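Shikimate dehydrogenase (NADP(+)) (Peptoclostridium difficile, PDB 5DZS) probably catalyses the reversible NADPH-linked reduction of 3-dehydroshikimate to shikimate, a step on the chorismate pathway to aromatic amino acids. Local coordinates at residues Q239-Q244 and S255-I260. Residues are numbered along the deposited sequence; the frame is centred on the assembly and turned at random.
Sequences QAIKSQ and SILDVI
I241 drives its CD1 methyl into the backbone of L257, resting 3.5 Å from the L257 CA and 3.8 Å from the L257 CB. This methyl is the touching group of 239-244 where helices 233-248 and 255-268 pair, a C-terminal helical hairpin of the shikimate dehydrogenase fold whose short segments run roughly antiparallel at 138°, their axes still 10.5 Å apart. I241 bridges the gap with an extended side chain: CG1 lies anti to the carbonyl carbon and chi2 is 168°, which carries CD1 outward from the helix. I256 and I260, one turn apart, line the same side of the methyl, next to the L257 backbone. The I256 CG2 branch approaches I241 CD1 to 4.2 Å, whereas I260 comes with the end of its chain, CD1 to CD1 at 4.4 Å. CB is the part of the L257 side chain that meets I241; the side chain also packs on Y234 and V237 of the helix that carries I241. I260 meets V237 as well and reaches I26 of helix 16-27, packing the pair against that helix.

Q239 and K242 serve other neighbours. Q239, a predicted shikimate-binding residue, hydrogen-bonds through NE2 to D101 OD1, and K242 NZ forms salt bridges with E245 and with D249 of the second subunit. Across the hairpin the side chains meet by apolar contact alone; I241 CD1 also lies 3.7 Å from the backbone N of L257.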
ATOM      1  N   GLN B 239      -1.434   7.820  11.745  1.00 21.86           N
ATOM      2  CA  GLN B 239      -0.391   8.032  10.723  1.00 22.35           C
ATOM      3  C   GLN B 239       0.821   7.135  10.950  1.00 21.16           C
ATOM      4  O   GLN B 239       1.458   6.656   9.983  1.00 20.99           O
ATOM      5  CB  GLN B 239       0.022   9.464  10.728  1.00 24.66           C
ATOM      6  CG  GLN B 239      -1.062  10.346  10.242  1.00 28.31           C
ATOM      7  CD  GLN B 239      -0.588  11.772  10.184  1.00 32.18           C
ATOM      8  OE1 GLN B 239      -0.208  12.386  11.210  1.00 33.90           O
ATOM      9  NE2 GLN B 239      -0.592  12.319   8.987  1.00 35.70           N
ATOM     10  N   ALA B 240       1.186   6.870  12.198  1.00 20.25           N
ATOM     11  CA  ALA B 240       2.318   5.994  12.470  1.00 20.85           C
ATOM     12  C   ALA B 240       2.011   4.582  11.953  1.00 20.16           C
ATOM     13  O   ALA B 240       2.849   3.913  11.329  1.00 21.20           O
ATOM     14  CB  ALA B 240       2.675   5.957  13.946  1.00 23.15           C
ATOM     15  N   ILE B 241       0.782   4.118  12.215  1.00 18.71           N
ATOM     16  CA  ILE B 241       0.366   2.780  11.789  1.00 19.23           C
ATOM     17  C   ILE B 241       0.297   2.690  10.259  1.00 17.84           C
ATOM     18  O   ILE B 241       0.791   1.706   9.672  1.00 18.02           O
ATOM     19  CB  ILE B 241      -0.956   2.388  12.484  1.00 19.84           C
ATOM     20  CG1 ILE B 241      -0.693   2.185  13.981  1.00 20.81           C
ATOM     21  CG2 ILE B 241      -1.566   1.127  11.870  1.00 19.48           C
ATOM     22  CD1 ILE B 241      -1.951   2.088  14.826  1.00 24.08           C
ATOM     23  N   LYS B 242      -0.256   3.700   9.607  1.00 17.35           N
ATOM     24  CA  LYS B 242      -0.291   3.703   8.154  1.00 18.56           C
ATOM     25  C   LYS B 242       1.127   3.696   7.577  1.00 18.56           C
ATOM     26  O   LYS B 242       1.407   3.010   6.594  1.00 18.62           O
ATOM     27  CB  LYS B 242      -1.096   4.905   7.643  1.00 19.92           C
ATOM     28  CG  LYS B 242      -1.253   4.961   6.137  1.00 24.30           C
ATOM     29  CD  LYS B 242      -2.030   3.784   5.569  1.00 27.23           C
ATOM     30  CE  LYS B 242      -3.473   3.689   6.055  1.00 34.96           C
ATOM     31  NZ  LYS B 242      -4.248   2.510   5.532  1.00 42.28           N
ATOM     32  N   SER B 243       2.029   4.477   8.181  1.00 17.67           N
ATOM     33  CA  SER B 243       3.411   4.468   7.725  1.00 17.94           C
ATOM     34  C   SER B 243       3.997   3.051   7.838  1.00 17.16           C
ATOM     35  O   SER B 243       4.696   2.585   6.924  1.00 18.09           O
ATOM     36  CB  SER B 243       4.296   5.419   8.528  1.00 19.06           C
ATOM     37  OG  SER B 243       3.952   6.781   8.323  1.00 20.69           O
ATOM     38  N   GLN B 244       3.743   2.401   8.971  0.50 17.91           N
ATOM     39  CA  GLN B 244       4.219   1.049   9.185  0.50 18.93           C
ATOM     40  C   GLN B 244       3.658   0.062   8.150  0.50 17.72           C
ATOM     41  O   GLN B 244       4.368  -0.841   7.685  0.50 19.15           O
ATOM     42  CB  GLN B 244       3.908   0.622  10.606  0.50 20.39           C
ATOM     43  CG  GLN B 244       4.766   1.337  11.630  0.50 21.17           C
ATOM     44  CD  GLN B 244       6.230   0.962  11.515  0.50 23.01           C
ATOM     45  OE1 GLN B 244       6.578  -0.039  10.910  0.50 22.47           O
ATOM     46  NE2 GLN B 244       7.101   1.778  12.107  0.50 24.43           N
ATOM     47  N   SER B 255      -7.845  -2.920  15.280  1.00 35.01           N
ATOM     48  CA  SER B 255      -7.938  -2.745  16.722  1.00 35.54           C
ATOM     49  C   SER B 255      -6.686  -2.153  17.342  1.00 33.04           C
ATOM     50  O   SER B 255      -6.738  -1.587  18.423  1.00 34.26           O
ATOM     51  CB  SER B 255      -8.221  -4.087  17.369  1.00 38.46           C
ATOM     52  OG  SER B 255      -7.156  -4.984  17.145  1.00 39.92           O
ATOM     53  N   ILE B 256      -5.556  -2.240  16.647  1.00 30.35           N
ATOM     54  CA  ILE B 256      -4.291  -1.758  17.201  1.00 27.74           C
ATOM     55  C   ILE B 256      -4.253  -0.246  17.481  1.00 26.98           C
ATOM     56  O   ILE B 256      -3.708   0.203  18.482  1.00 28.11           O
ATOM     57  CB  ILE B 256      -3.103  -2.230  16.339  1.00 29.84           C
ATOM     58  CG1 ILE B 256      -3.010  -3.763  16.416  1.00 35.97           C
ATOM     59  CG2 ILE B 256      -1.805  -1.583  16.793  1.00 27.90           C
ATOM     60  CD1 ILE B 256      -1.900  -4.394  15.623  1.00 38.79           C
ATOM     61  N   LEU B 257      -4.824   0.567  16.587  1.00 25.60           N
ATOM     62  CA  LEU B 257      -4.858   2.002  16.787  1.00 25.86           C
ATOM     63  C   LEU B 257      -5.478   2.399  18.132  1.00 26.68           C
ATOM     64  O   LEU B 257      -4.905   3.206  18.864  1.00 26.03           O
ATOM     65  CB  LEU B 257      -5.633   2.619  15.618  1.00 26.78           C
ATOM     66  CG  LEU B 257      -6.095   4.070  15.680  1.00 30.03           C
ATOM     67  CD1 LEU B 257      -4.993   5.020  16.070  1.00 29.95           C
ATOM     68  CD2 LEU B 257      -6.680   4.452  14.326  1.00 30.28           C
ATOM     69  N   ASP B 258      -6.650   1.864  18.436  1.00 28.85           N
ATOM     70  CA  ASP B 258      -7.307   2.189  19.689  1.00 30.51           C
ATOM     71  C   ASP B 258      -6.512   1.684  20.878  1.00 30.51           C
ATOM     72  O   ASP B 258      -6.433   2.368  21.906  1.00 29.97           O
ATOM     73  CB  ASP B 258      -8.739   1.653  19.740  1.00 35.36           C
ATOM     74  CG  ASP B 258      -9.701   2.473  18.897  1.00 40.52           C
ATOM     75  OD1 ASP B 258      -9.367   3.633  18.552  1.00 42.89           O
ATOM     76  OD2 ASP B 258     -10.801   1.959  18.595  1.00 47.70           O
ATOM     77  N   VAL B 259      -5.948   0.486  20.768  1.00 29.49           N
ATOM     78  CA  VAL B 259      -5.165  -0.059  21.879  1.00 31.73           C
ATOM     79  C   VAL B 259      -3.978   0.868  22.147  1.00 29.46           C
ATOM     80  O   VAL B 259      -3.726   1.283  23.279  1.00 31.52           O
ATOM     81  CB  VAL B 259      -4.690  -1.505  21.590  1.00 31.72           C
ATOM     82  CG1 VAL B 259      -3.739  -1.986  22.666  1.00 34.75           C
ATOM     83  CG2 VAL B 259      -5.888  -2.442  21.497  1.00 35.38           C
ATOM     84  N   ILE B 260      -3.265   1.239  21.099  1.00 28.46           N
ATOM     85  CA  ILE B 260      -2.115   2.091  21.279  1.00 28.50           C
ATOM     86  C   ILE B 260      -2.454   3.494  21.748  1.00 29.80           C
ATOM     87  O   ILE B 260      -1.773   4.052  22.620  1.00 32.63           O
ATOM     88  CB  ILE B 260      -1.287   2.141  19.993  1.00 30.12           C
ATOM     89  CG1 ILE B 260      -0.702   0.751  19.726  1.00 32.87           C
ATOM     90  CG2 ILE B 260      -0.217   3.231  20.102  1.00 27.90           C
ATOM     91  CD1 ILE B 260       0.067   0.635  18.427  1.00 35.46           C
TER